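Long-range contacts in Dye-decolorizing peroxidase (Irpex lacteus, PDB 7D8M), which binds heme b and probably acts as a dye-decolorizing peroxidase, using peroxide to oxidise its substrates: residues A[195-200]-A[332-337]; A[225-230]-A[352-357]; A[342-347]-A[356-361]. One frame throughout, in Å; residues are numbered along the deposited sequence.

Overall arrangement
All three contacts gather round one four-stranded antiparallel sheet, in which strand 359-366 lies between strands 334-340 and 217-226, and each has a residue touching the heme. Contact 1 is buried and apolar across its interface, while the far side of its strand carries the heme-binding Arg335. Contacts 2 and 3 lie about 31 and 29 Å from it, centre to centre, and only about 6 Å from each other; they share Ile356 and Asp357, and the N atom of Gln226 probably bonds to the O atom of Arg358 at 2.8 Å. Contact 2, partly buried, depends on a carboxylate and waters; contact 3, at the surface, on an arginine gripping backbone carbonyls.

Contact 1 of 3, residues A[195-200]-A[332-337]; sequences GIIFTG and HAIRAG. With HEM (protoporphyrin IX containing Fe), chain B; OXY (oxygen molecule), chain C.
Ile197 and Ile334 make the side-chain packing of this contact, their chains crossing at about a right angle with Ile197 CG2 4.1 Å from Ile334 CD1. CG1 of Ile197 stands beside its backbone N (chi1 -59°), and from there the CD1 methyl reaches the opposite backbone, 4.1 Å from Ala333 CA. Ile196 lays its CG2 methyl 3.5 Å from the carbonyl O of His332. No hydrogen bond crosses between the segments, so the join is purely van der Waals. Ile16 of helix 14-17 also packs on Ile197, and Pro177 on Ile334.

The polar work is done on the heme side of the strand. Arg335 bends at chi3 (-60°), bringing its guanidinium parallel to the porphyrin and over the face of pyrrole ring D, with HEM C4D 3.3 Å from the guanidinium plane, over its centre. At the edge of the guanidinium, in its plane, NH2 donates to propionate O2A of the heme at 2.7 Å with an angle of 161°. NH1 makes a weak bond to O2 of the oxygen molecule, 3.1 Å away, and a salt bridge to Asp172. An alanine here would probably leave the propionate without this cationic partner, Asp172 without its salt bridge and the porphyrin face without its flat cover. Just before the strand, NE2 of His332 is hydrogen-bonded to Glu322.

Helix 194-197 thus backs the start of strand 334-340, whose Arg335 belongs with Asp172 to the distal heme pocket characteristic of DyP-type peroxidases.

Contact 2 of 3, residues A[225-230]-A[352-357]; sequences KQLVPE and NTTTID. With HEM (protoporphyrin IX containing Fe), chain B.
Lys225 passes obliquely across Asp357, its CG 3.5 Å from carboxylate OD1. The ammonium stays beyond salt-bridge distance, NZ being 4.5 Å from OD1, so the meeting is chiefly one of aliphatic chain with carboxylate. Asp357 takes its salt bridge from Lys223 instead.

Next along, Gln226 turns its side chain from the loop to the heme, where NE2 comes 3.6 Å from methyl CMB, and Glu166 accepts a hydrogen bond from this amide. The backbone O of Gln226 faces the loop through water: one molecule donates to it and to Thr354 OG1 while accepting from the N atom of Val228, and a second lies between Gln226 O and Ile356 O.

Leu227, at the N-cap position of helix 228-237, packs against Thr354, CB 3.9 Å from OG1. Pro229 in the first turn presses its ring on the loop backbone, with CB 3.5 Å from Asn352 C and CD close to Thr354 OG1. A third water links the O atom of Pro229 to ND2 of Asn352, whose positive phi closes the preceding helix in a Schellman motif.

Glu230 carries the direct bonds. A bend at chi2 (84°) folds its carboxylate back to Thr354: OG1 donates to OE1 at 2.7 Å, and the N atom of Thr354 donates to OE2 at 2.8 Å. Both oxygens are met on their syn sides, 18° and 27° out of the carboxylate plane.

With both oxygens engaged by one residue, the carboxylate is fixed against turning about its last bond, and the backbone and hydroxyl donors would be expected to favour its ionised form. Thr354 OG1, donating to Glu230 and accepting from water, ties the loop to the helix start.

Contact 3 of 3, residues A[342-347]-A[356-361]; sequences PEVTDY and IDRGLA. With HEM (protoporphyrin IX containing Fe), chain B.
Arg358 reaches across to the backbone of 342-347, its NE bonding to the carbonyl O of Pro342 at 2.8 Å. The bond is nearly straight, 176° at the hydrogen, and its acceptor lies in the guanidinium plane. NH2 adds a weak bond to the O atom of Glu343 at 2.9 Å, bent to 128°. Over one face of the guanidinium, toward its rim, sits Val344 CA, while the Val344 CG2 methyl approaches CZ at 3.9 Å.

Beside this grip, Ile356 packs with both its branches: the CG2 methyl meets Pro342 CG at 3.6 Å, and the CD1 methyl meets Thr345 CG2 at 3.8 Å.

The side chain of Arg358 is steered by its first torsion (chi1 61°), CG standing between backbone N and carbonyl carbon, and by a bend at chi3. Farther out, Glu348 of helix 346-351 gives NH2 a salt bridge and also accepts from the N atoms of Thr345 and Ile356, linking both segments. Val228 covers Val344 and Arg358 from helix 228-237.

The contact closes the base of an excursion through helix 346-351, the link between the second and third strands of a ferredoxin-like antiparallel sheet, as in DyP-type peroxidases, lying at the surface of the protein.

Contact 1 of 3, residues A[195-200]-A[332-337]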
loop_
_atom_site.group_PDB
_atom_site.type_symbol
_atom_site.label_atom_id
_atom_site.label_comp_id
_atom_site.label_asym_id
_atom_site.label_seq_id
_atom_site.Cartn_x
_atom_site.Cartn_y
_atom_site.Cartn_z
ATOM N N GLY A 195 9.865 2.966 -15.408
ATOM C CA GLY A 195 9.674 4.331 -14.949
ATOM C C GLY A 195 8.355 4.618 -14.262
ATOM O O GLY A 195 8.173 5.744 -13.783
ATOM N N ILE A 196 7.424 3.654 -14.209
ATOM C CA ILE A 196 6.228 3.848 -13.398
ATOM C C ILE A 196 6.547 3.622 -11.931
ATOM O O ILE A 196 5.884 4.183 -11.052
ATOM C CB ILE A 196 5.089 2.924 -13.883
ATOM C CG1 ILE A 196 4.787 3.175 -15.360
ATOM C CG2 ILE A 196 3.805 3.124 -13.067
ATOM C CD1 ILE A 196 4.437 4.618 -15.678
ATOM N N ILE A 197 7.568 2.822 -11.638
ATOM C CA ILE A 197 7.975 2.540 -10.269
ATOM C C ILE A 197 9.213 3.337 -9.873
ATOM O O ILE A 197 9.278 3.871 -8.763
ATOM C CB ILE A 197 8.221 1.026 -10.088
ATOM C CG1 ILE A 197 6.957 0.215 -10.412
ATOM C CG2 ILE A 197 8.795 0.725 -8.685
ATOM C CD1 ILE A 197 5.651 0.761 -9.794
ATOM N N PHE A 198 10.205 3.409 -10.760
ATOM C CA PHE A 198 11.517 3.961 -10.442
ATOM C C PHE A 198 11.702 5.295 -11.151
ATOM O O PHE A 198 11.634 5.361 -12.384
ATOM C CB PHE A 198 12.629 2.998 -10.851
ATOM C CG PHE A 198 12.602 1.691 -10.121
ATOM C CD1 PHE A 198 12.936 1.623 -8.779
ATOM C CD2 PHE A 198 12.252 0.525 -10.782
ATOM C CE1 PHE A 198 12.914 0.419 -8.107
ATOM C CE2 PHE A 198 12.227 -0.673 -10.118
ATOM C CZ PHE A 198 12.562 -0.727 -8.776
ATOM N N THR A 199 11.961 6.343 -10.375
ATOM C CA THR A 199 12.224 7.650 -10.960
ATOM C C THR A 199 13.464 7.597 -11.844
ATOM O O THR A 199 14.452 6.931 -11.523
ATOM C CB THR A 199 12.407 8.693 -9.856
ATOM O OG1 THR A 199 13.401 8.231 -8.931
ATOM C CG2 THR A 199 11.085 8.916 -9.115
ATOM N N GLY A 200 13.393 8.279 -12.987
ATOM C CA GLY A 200 14.498 8.347 -13.913
ATOM C C GLY A 200 14.592 7.206 -14.897
ATOM O O GLY A 200 15.391 7.293 -15.834
ATOM N N HIS A 332 -0.387 1.974 -11.947
ATOM C CA HIS A 332 0.006 0.840 -11.123
ATOM C C HIS A 332 1.060 1.259 -10.103
ATOM O O HIS A 332 1.824 2.202 -10.328
ATOM C CB HIS A 332 0.522 -0.290 -12.003
ATOM C CG HIS A 332 -0.540 -0.882 -12.882
ATOM N ND1 HIS A 332 -1.158 -2.082 -12.598
ATOM C CD2 HIS A 332 -1.103 -0.430 -14.028
ATOM C CE1 HIS A 332 -2.057 -2.343 -13.533
ATOM N NE2 HIS A 332 -2.046 -1.355 -14.411
ATOM N N ALA A 333 1.080 0.559 -8.965
ATOM C CA ALA A 333 2.039 0.840 -7.898
ATOM C C ALA A 333 2.168 -0.408 -7.040
ATOM O O ALA A 333 1.280 -1.265 -7.033
ATOM C CB ALA A 333 1.604 2.045 -7.059
ATOM N N ILE A 334 3.276 -0.502 -6.311
ATOM C CA ILE A 334 3.603 -1.697 -5.537
ATOM C C ILE A 334 3.295 -1.454 -4.066
ATOM O O ILE A 334 3.811 -0.505 -3.462
ATOM C CB ILE A 334 5.077 -2.093 -5.718
ATOM C CG1 ILE A 334 5.351 -2.540 -7.157
ATOM C CG2 ILE A 334 5.453 -3.178 -4.719
ATOM C CD1 ILE A 334 6.836 -2.716 -7.457
ATOM N N ARG A 335 2.486 -2.333 -3.478
ATOM C CA ARG A 335 2.192 -2.282 -2.052
ATOM C C ARG A 335 3.139 -3.211 -1.293
ATOM O O ARG A 335 3.406 -4.334 -1.731
ATOM C CB ARG A 335 0.730 -2.670 -1.792
ATOM C CG ARG A 335 -0.292 -1.698 -2.405
ATOM C CD ARG A 335 -1.710 -2.298 -2.487
ATOM N NE ARG A 335 -1.720 -3.491 -3.314
ATOM C CZ ARG A 335 -2.124 -4.681 -2.890
ATOM N NH1 ARG A 335 -2.561 -4.823 -1.646
ATOM N NH2 ARG A 335 -2.073 -5.732 -3.698
ATOM N N ALA A 336 3.647 -2.733 -0.151
ATOM C CA ALA A 336 4.630 -3.477 0.637
ATOM C C ALA A 336 4.370 -3.340 2.131
ATOM O O ALA A 336 5.292 -3.479 2.948
ATOM C CB ALA A 336 6.064 -3.022 0.311
ATOM N N GLY A 337 3.126 -3.075 2.510
ATOM C CA GLY A 337 2.805 -2.857 3.898
ATOM C C GLY A 337 2.652 -4.150 4.667
ATOM O O GLY A 337 2.705 -5.244 4.115
HETATM C CHA HEM B . -5.681 -5.032 -3.157
HETATM C CHB HEM B . -7.083 -4.819 1.481
HETATM C CHC HEM B . -5.791 -0.136 1.621
HETATM C CHD HEM B . -4.869 -0.236 -3.140
HETATM C C1A HEM B . -6.153 -5.397 -1.916
HETATM C C2A HEM B . -6.546 -6.733 -1.507
HETATM C C3A HEM B . -6.920 -6.669 -0.216
HETATM C C4A HEM B . -6.777 -5.299 0.226
HETATM C CMA HEM B . -7.423 -7.815 0.681
HETATM C CAA HEM B . -6.511 -7.984 -2.425
HETATM C CBA HEM B . -5.145 -8.663 -2.343
HETATM C CGA HEM B . -4.278 -8.319 -3.539
HETATM O O1A HEM B . -4.820 -8.191 -4.662
HETATM O O2A HEM B . -3.032 -8.199 -3.375
HETATM C C1B HEM B . -6.818 -3.545 1.922
HETATM C C2B HEM B . -6.968 -3.091 3.285
HETATM C C3B HEM B . -6.620 -1.791 3.318
HETATM C C4B HEM B . -6.226 -1.395 1.984
HETATM C CMB HEM B . -7.485 -3.998 4.440
HETATM C CAB HEM B . -6.565 -0.813 4.518
HETATM C CBB HEM B . -6.517 -1.213 5.794
HETATM C C1C HEM B . -5.494 0.280 0.333
HETATM C C2C HEM B . -5.212 1.638 -0.099
HETATM C C3C HEM B . -4.950 1.607 -1.421
HETATM C C4C HEM B . -5.081 0.230 -1.861
HETATM C CMC HEM B . -5.201 2.853 0.862
HETATM C CAC HEM B . -4.607 2.766 -2.394
HETATM C CBC HEM B . -4.955 4.044 -2.164
HETATM C C1D HEM B . -4.889 -1.560 -3.526
HETATM C C2D HEM B . -4.409 -2.111 -4.784
HETATM C C3D HEM B . -4.639 -3.425 -4.786
HETATM C C4D HEM B . -5.273 -3.768 -3.527
HETATM C CMD HEM B . -3.757 -1.336 -5.940
HETATM C CAD HEM B . -4.300 -4.402 -5.930
HETATM C CBD HEM B . -5.489 -4.447 -6.895
HETATM C CGD HEM B . -5.195 -5.306 -8.107
HETATM O O1D HEM B . -6.111 -6.051 -8.542
HETATM O O2D HEM B . -4.049 -5.258 -8.635
HETATM N NA HEM B . -6.315 -4.552 -0.840
HETATM N NB HEM B . -6.361 -2.487 1.146
HETATM N NC HEM B . -5.414 -0.540 -0.768
HETATM N ND HEM B . -5.396 -2.603 -2.770
HETATM FE FE HEM B . -6.028 -2.494 -0.830
HETATM O O1 OXY C . -1.753 -3.526 1.299
HETATM O O2 OXY C . -2.941 -3.847 1.237
#

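Contact 2 of 3, residues A[225-230]-A[352-357]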
loop_
_atom_site.group_PDB
_atom_site.type_symbol
_atom_site.label_atom_id
_atom_site.label_comp_id
_atom_site.label_asym_id
_atom_site.label_seq_id
_atom_site.Cartn_x
_atom_site.Cartn_y
_atom_site.Cartn_z
ATOM N N LYS A 225 -6.021 2.300 10.589
ATOM C CA LYS A 225 -6.653 1.548 11.665
ATOM C C LYS A 225 -7.882 0.805 11.147
ATOM O O LYS A 225 -8.645 1.344 10.348
ATOM C CB LYS A 225 -7.048 2.509 12.782
ATOM C CG LYS A 225 -7.841 1.906 13.920
ATOM C CD LYS A 225 -8.430 3.026 14.786
ATOM C CE LYS A 225 -8.343 2.720 16.277
ATOM N NZ LYS A 225 -8.267 3.986 17.066
ATOM N N GLN A 226 -8.080 -0.432 11.607
ATOM C CA GLN A 226 -9.162 -1.285 11.118
ATOM C C GLN A 226 -10.096 -1.688 12.252
ATOM O O GLN A 226 -9.641 -2.143 13.310
ATOM C CB GLN A 226 -8.611 -2.547 10.438
ATOM C CG GLN A 226 -8.012 -2.282 9.060
ATOM C CD GLN A 226 -7.306 -3.489 8.477
ATOM O OE1 GLN A 226 -6.076 -3.574 8.507
ATOM N NE2 GLN A 226 -8.081 -4.428 7.929
ATOM N N LEU A 227 -11.406 -1.564 12.000
ATOM C CA LEU A 227 -12.454 -1.924 12.954
ATOM C C LEU A 227 -13.046 -3.248 12.486
ATOM O O LEU A 227 -14.042 -3.286 11.761
ATOM C CB LEU A 227 -13.519 -0.831 13.035
ATOM C CG LEU A 227 -13.041 0.613 13.199
ATOM C CD1 LEU A 227 -14.214 1.579 13.378
ATOM C CD2 LEU A 227 -12.025 0.718 14.368
ATOM N N VAL A 228 -12.429 -4.340 12.916
ATOM C CA VAL A 228 -12.737 -5.668 12.385
ATOM C C VAL A 228 -14.081 -6.183 12.895
ATOM O O VAL A 228 -14.897 -6.655 12.080
ATOM C CB VAL A 228 -11.605 -6.657 12.710
ATOM C CG1 VAL A 228 -11.897 -8.017 12.090
ATOM C CG2 VAL A 228 -10.280 -6.111 12.217
ATOM N N PRO A 229 -14.365 -6.153 14.210
ATOM C CA PRO A 229 -15.688 -6.633 14.646
ATOM C C PRO A 229 -16.806 -5.792 14.082
ATOM O O PRO A 229 -17.868 -6.325 13.765
ATOM C CB PRO A 229 -15.624 -6.546 16.182
ATOM C CG PRO A 229 -14.157 -6.382 16.514
ATOM C CD PRO A 229 -13.585 -5.638 15.355
ATOM N N GLU A 230 -16.587 -4.486 13.939
ATOM C CA GLU A 230 -17.582 -3.627 13.313
ATOM C C GLU A 230 -17.866 -4.088 11.889
ATOM O O GLU A 230 -19.024 -4.217 11.480
ATOM C CB GLU A 230 -17.079 -2.185 13.334
ATOM C CG GLU A 230 -17.112 -1.538 14.709
ATOM C CD GLU A 230 -15.889 -1.857 15.582
ATOM O OE1 GLU A 230 -15.050 -2.713 15.218
ATOM O OE2 GLU A 230 -15.772 -1.241 16.658
ATOM N N ASN A 352 -18.875 -7.026 19.291
ATOM C CA ASN A 352 -18.878 -6.378 17.977
ATOM C C ASN A 352 -18.215 -5.010 18.018
ATOM O O ASN A 352 -18.557 -4.123 17.233
ATOM C CB ASN A 352 -20.300 -6.252 17.420
ATOM C CG ASN A 352 -20.996 -7.577 17.326
ATOM O OD1 ASN A 352 -22.116 -7.742 17.818
ATOM N ND2 ASN A 352 -20.345 -8.538 16.689
ATOM N N THR A 353 -17.246 -4.834 18.920
ATOM C CA THR A 353 -16.679 -3.527 19.209
ATOM C C THR A 353 -15.165 -3.644 19.318
ATOM O O THR A 353 -14.662 -4.543 19.993
ATOM C CB THR A 353 -17.260 -2.979 20.516
ATOM O OG1 THR A 353 -18.677 -2.826 20.375
ATOM C CG2 THR A 353 -16.640 -1.647 20.867
ATOM N N THR A 354 -14.452 -2.729 18.668
ATOM C CA THR A 354 -13.001 -2.675 18.758
ATOM C C THR A 354 -12.582 -2.039 20.085
ATOM O O THR A 354 -13.093 -0.979 20.459
ATOM C CB THR A 354 -12.436 -1.865 17.591
ATOM O OG1 THR A 354 -12.623 -2.568 16.360
ATOM C CG2 THR A 354 -10.934 -1.602 17.800
ATOM N N THR A 355 -11.652 -2.680 20.792
ATOM C CA THR A 355 -11.018 -2.078 21.964
ATOM C C THR A 355 -9.513 -1.874 21.817
ATOM O O THR A 355 -8.931 -1.128 22.614
ATOM C CB THR A 355 -11.277 -2.923 23.227
ATOM O OG1 THR A 355 -10.558 -4.162 23.148
ATOM C CG2 THR A 355 -12.768 -3.233 23.372
ATOM N N ILE A 356 -8.870 -2.492 20.825
ATOM C CA ILE A 356 -7.422 -2.434 20.659
ATOM C C ILE A 356 -7.110 -1.875 19.280
ATOM O O ILE A 356 -7.804 -2.185 18.305
ATOM C CB ILE A 356 -6.776 -3.824 20.833
ATOM C CG1 ILE A 356 -7.173 -4.445 22.172
ATOM C CG2 ILE A 356 -5.257 -3.737 20.728
ATOM C CD1 ILE A 356 -6.747 -5.916 22.296
ATOM N N ASP A 357 -6.073 -1.047 19.202
ATOM C CA ASP A 357 -5.629 -0.511 17.923
ATOM C C ASP A 357 -4.967 -1.618 17.111
ATOM O O ASP A 357 -4.077 -2.322 17.597
ATOM C CB ASP A 357 -4.667 0.663 18.154
ATOM C CG ASP A 357 -4.275 1.378 16.874
ATOM O OD1 ASP A 357 -4.957 1.189 15.849
ATOM O OD2 ASP A 357 -3.273 2.134 16.881
HETATM C CHA HEM B . -5.681 -5.032 -3.157
HETATM C CHB HEM B . -7.083 -4.819 1.481
HETATM C CHC HEM B . -5.791 -0.136 1.621
HETATM C CHD HEM B . -4.869 -0.236 -3.140
HETATM C C1A HEM B . -6.153 -5.397 -1.916
HETATM C C2A HEM B . -6.546 -6.733 -1.507
HETATM C C3A HEM B . -6.920 -6.669 -0.216
HETATM C C4A HEM B . -6.777 -5.299 0.226
HETATM C CMA HEM B . -7.423 -7.815 0.681
HETATM C CAA HEM B . -6.511 -7.984 -2.425
HETATM C CBA HEM B . -5.145 -8.663 -2.343
HETATM C CGA HEM B . -4.278 -8.319 -3.539
HETATM O O1A HEM B . -4.820 -8.191 -4.662
HETATM O O2A HEM B . -3.032 -8.199 -3.375
HETATM C C1B HEM B . -6.818 -3.545 1.922
HETATM C C2B HEM B . -6.968 -3.091 3.285
HETATM C C3B HEM B . -6.620 -1.791 3.318
HETATM C C4B HEM B . -6.226 -1.395 1.984
HETATM C CMB HEM B . -7.485 -3.998 4.440
HETATM C CAB HEM B . -6.565 -0.813 4.518
HETATM C CBB HEM B . -6.517 -1.213 5.794
HETATM C C1C HEM B . -5.494 0.280 0.333
HETATM C C2C HEM B . -5.212 1.638 -0.099
HETATM C C3C HEM B . -4.950 1.607 -1.421
HETATM C C4C HEM B . -5.081 0.230 -1.861
HETATM C CMC HEM B . -5.201 2.853 0.862
HETATM C CAC HEM B . -4.607 2.766 -2.394
HETATM C CBC HEM B . -4.955 4.044 -2.164
HETATM C C1D HEM B . -4.889 -1.560 -3.526
HETATM C C2D HEM B . -4.409 -2.111 -4.784
HETATM C C3D HEM B . -4.639 -3.425 -4.786
HETATM C C4D HEM B . -5.273 -3.768 -3.527
HETATM C CMD HEM B . -3.757 -1.336 -5.940
HETATM C CAD HEM B . -4.300 -4.402 -5.930
HETATM C CBD HEM B . -5.489 -4.447 -6.895
HETATM C CGD HEM B . -5.195 -5.306 -8.107
HETATM O O1D HEM B . -6.111 -6.051 -8.542
HETATM O O2D HEM B . -4.049 -5.258 -8.635
HETATM N NA HEM B . -6.315 -4.552 -0.840
HETATM N NB HEM B . -6.361 -2.487 1.146
HETATM N NC HEM B . -5.414 -0.540 -0.768
HETATM N ND HEM B . -5.396 -2.603 -2.770
HETATM FE FE HEM B . -6.028 -2.494 -0.830
HETATM O O HOH W 1 -10.472 -3.868 15.144
HETATM O O HOH W 2 -8.249 -0.904 15.815
HETATM O O HOH W 3 -18.198 -8.924 15.277
#

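Contact 3 of 3, residues A[342-347]-A[356-361]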
loop_
_atom_site.group_PDB
_atom_site.type_symbol
_atom_site.label_atom_id
_atom_site.label_comp_id
_atom_site.label_asym_id
_atom_site.label_seq_id
_atom_site.Cartn_x
_atom_site.Cartn_y
_atom_site.Cartn_z
ATOM N N PRO A 342 -2.540 -6.682 17.554
ATOM C CA PRO A 342 -2.824 -8.081 17.877
ATOM C C PRO A 342 -4.121 -8.571 17.238
ATOM O O PRO A 342 -4.886 -7.824 16.621
ATOM C CB PRO A 342 -2.943 -8.060 19.403
ATOM C CG PRO A 342 -3.521 -6.720 19.687
ATOM C CD PRO A 342 -2.936 -5.776 18.648
ATOM N N GLU A 343 -4.358 -9.862 17.409
ATOM C CA GLU A 343 -5.575 -10.466 16.915
ATOM C C GLU A 343 -6.784 -9.942 17.682
ATOM O O GLU A 343 -6.670 -9.385 18.777
ATOM C CB GLU A 343 -5.494 -11.986 17.032
ATOM C CG GLU A 343 -4.434 -12.595 16.132
ATOM C CD GLU A 343 -4.765 -12.390 14.668
ATOM O OE1 GLU A 343 -5.611 -13.144 14.144
ATOM O OE2 GLU A 343 -4.196 -11.466 14.048
ATOM N N VAL A 344 -7.956 -10.114 17.067
ATOM C CA VAL A 344 -9.218 -9.751 17.698
ATOM C C VAL A 344 -9.464 -10.637 18.910
ATOM O O VAL A 344 -9.342 -11.863 18.836
ATOM C CB VAL A 344 -10.348 -9.871 16.666
ATOM C CG1 VAL A 344 -11.730 -9.706 17.323
ATOM C CG2 VAL A 344 -10.117 -8.869 15.544
ATOM N N THR A 345 -9.805 -10.024 20.038
ATOM C CA THR A 345 -10.000 -10.789 21.261
ATOM C C THR A 345 -11.433 -11.288 21.351
ATOM O O THR A 345 -12.325 -10.792 20.666
ATOM C CB THR A 345 -9.679 -9.952 22.502
ATOM O OG1 THR A 345 -10.612 -8.867 22.602
ATOM C CG2 THR A 345 -8.252 -9.393 22.427
ATOM N N ASP A 346 -11.646 -12.282 22.223
ATOM C CA ASP A 346 -13.001 -12.795 22.429
ATOM C C ASP A 346 -13.967 -11.673 22.799
ATOM O O ASP A 346 -15.091 -11.627 22.287
ATOM C CB ASP A 346 -13.005 -13.883 23.507
ATOM C CG ASP A 346 -12.307 -15.154 23.058
ATOM O OD1 ASP A 346 -11.981 -15.260 21.863
ATOM O OD2 ASP A 346 -12.069 -16.046 23.904
ATOM N N TYR A 347 -13.538 -10.743 23.664
ATOM C CA TYR A 347 -14.414 -9.651 24.086
ATOM C C TYR A 347 -14.810 -8.780 22.902
ATOM O O TYR A 347 -15.986 -8.429 22.735
ATOM C CB TYR A 347 -13.739 -8.791 25.171
ATOM C CG TYR A 347 -14.662 -7.702 25.691
ATOM C CD1 TYR A 347 -14.755 -6.474 25.047
ATOM C CD2 TYR A 347 -15.471 -7.919 26.807
ATOM C CE1 TYR A 347 -15.629 -5.487 25.495
ATOM C CE2 TYR A 347 -16.338 -6.932 27.268
ATOM C CZ TYR A 347 -16.415 -5.721 26.607
ATOM O OH TYR A 347 -17.279 -4.739 27.049
ATOM N N ILE A 356 -8.870 -2.492 20.825
ATOM C CA ILE A 356 -7.422 -2.434 20.659
ATOM C C ILE A 356 -7.110 -1.875 19.280
ATOM O O ILE A 356 -7.804 -2.185 18.305
ATOM C CB ILE A 356 -6.776 -3.824 20.833
ATOM C CG1 ILE A 356 -7.173 -4.445 22.172
ATOM C CG2 ILE A 356 -5.257 -3.737 20.728
ATOM C CD1 ILE A 356 -6.747 -5.916 22.296
ATOM N N ASP A 357 -6.073 -1.047 19.202
ATOM C CA ASP A 357 -5.629 -0.511 17.923
ATOM C C ASP A 357 -4.967 -1.618 17.111
ATOM O O ASP A 357 -4.077 -2.322 17.597
ATOM C CB ASP A 357 -4.667 0.663 18.154
ATOM C CG ASP A 357 -4.275 1.378 16.874
ATOM O OD1 ASP A 357 -4.957 1.189 15.849
ATOM O OD2 ASP A 357 -3.273 2.134 16.881
ATOM N N ARG A 358 -5.424 -1.787 15.877
ATOM C CA ARG A 358 -4.874 -2.762 14.949
ATOM C C ARG A 358 -5.189 -2.261 13.552
ATOM O O ARG A 358 -6.111 -1.463 13.354
ATOM C CB ARG A 358 -5.458 -4.174 15.165
ATOM C CG ARG A 358 -6.989 -4.259 14.961
ATOM C CD ARG A 358 -7.484 -5.709 15.023
ATOM N NE ARG A 358 -7.230 -6.311 16.331
ATOM C CZ ARG A 358 -7.997 -6.143 17.407
ATOM N NH1 ARG A 358 -9.102 -5.410 17.337
ATOM N NH2 ARG A 358 -7.661 -6.717 18.561
ATOM N N GLY A 359 -4.423 -2.724 12.578
ATOM C CA GLY A 359 -4.702 -2.266 11.234
ATOM C C GLY A 359 -3.636 -2.644 10.237
ATOM O O GLY A 359 -3.069 -3.738 10.296
ATOM N N LEU A 360 -3.364 -1.741 9.303
ATOM C CA LEU A 360 -2.400 -1.984 8.245
ATOM C C LEU A 360 -1.401 -0.845 8.262
ATOM O O LEU A 360 -1.790 0.322 8.167
ATOM C CB LEU A 360 -3.091 -2.088 6.881
ATOM C CG LEU A 360 -2.208 -2.331 5.655
ATOM C CD1 LEU A 360 -1.450 -3.644 5.786
ATOM C CD2 LEU A 360 -3.049 -2.320 4.388
ATOM N N ALA A 361 -0.124 -1.182 8.422
ATOM C CA ALA A 361 0.949 -0.223 8.163
ATOM C C ALA A 361 1.157 -0.223 6.657
ATOM O O ALA A 361 1.938 -1.004 6.118
ATOM C CB ALA A 361 2.218 -0.598 8.928
HETATM C CHA HEM B . -5.681 -5.032 -3.157
HETATM C CHB HEM B . -7.083 -4.819 1.481
HETATM C CHC HEM B . -5.791 -0.136 1.621
HETATM C CHD HEM B . -4.869 -0.236 -3.140
HETATM C C1A HEM B . -6.153 -5.397 -1.916
HETATM C C2A HEM B . -6.546 -6.733 -1.507
HETATM C C3A HEM B . -6.920 -6.669 -0.216
HETATM C C4A HEM B . -6.777 -5.299 0.226
HETATM C CMA HEM B . -7.423 -7.815 0.681
HETATM C CAA HEM B . -6.511 -7.984 -2.425
HETATM C CBA HEM B . -5.145 -8.663 -2.343
HETATM C CGA HEM B . -4.278 -8.319 -3.539
HETATM O O1A HEM B . -4.820 -8.191 -4.662
HETATM O O2A HEM B . -3.032 -8.199 -3.375
HETATM C C1B HEM B . -6.818 -3.545 1.922
HETATM C C2B HEM B . -6.968 -3.091 3.285
HETATM C C3B HEM B . -6.620 -1.791 3.318
HETATM C C4B HEM B . -6.226 -1.395 1.984
HETATM C CMB HEM B . -7.485 -3.998 4.440
HETATM C CAB HEM B . -6.565 -0.813 4.518
HETATM C CBB HEM B . -6.517 -1.213 5.794
HETATM C C1C HEM B . -5.494 0.280 0.333
HETATM C C2C HEM B . -5.212 1.638 -0.099
HETATM C C3C HEM B . -4.950 1.607 -1.421
HETATM C C4C HEM B . -5.081 0.230 -1.861
HETATM C CMC HEM B . -5.201 2.853 0.862
HETATM C CAC HEM B . -4.607 2.766 -2.394
HETATM C CBC HEM B . -4.955 4.044 -2.164
HETATM C C1D HEM B . -4.889 -1.560 -3.526
HETATM C C2D HEM B . -4.409 -2.111 -4.784
HETATM C C3D HEM B . -4.639 -3.425 -4.786
HETATM C C4D HEM B . -5.273 -3.768 -3.527
HETATM C CMD HEM B . -3.757 -1.336 -5.940
HETATM C CAD HEM B . -4.300 -4.402 -5.930
HETATM C CBD HEM B . -5.489 -4.447 -6.895
HETATM C CGD HEM B . -5.195 -5.306 -8.107
HETATM O O1D HEM B . -6.111 -6.051 -8.542
HETATM O O2D HEM B . -4.049 -5.258 -8.635
HETATM N NA HEM B . -6.315 -4.552 -0.840
HETATM N NB HEM B . -6.361 -2.487 1.146
HETATM N NC HEM B . -5.414 -0.540 -0.768
HETATM N ND HEM B . -5.396 -2.603 -2.770
HETATM FE FE HEM B . -6.028 -2.494 -0.830
#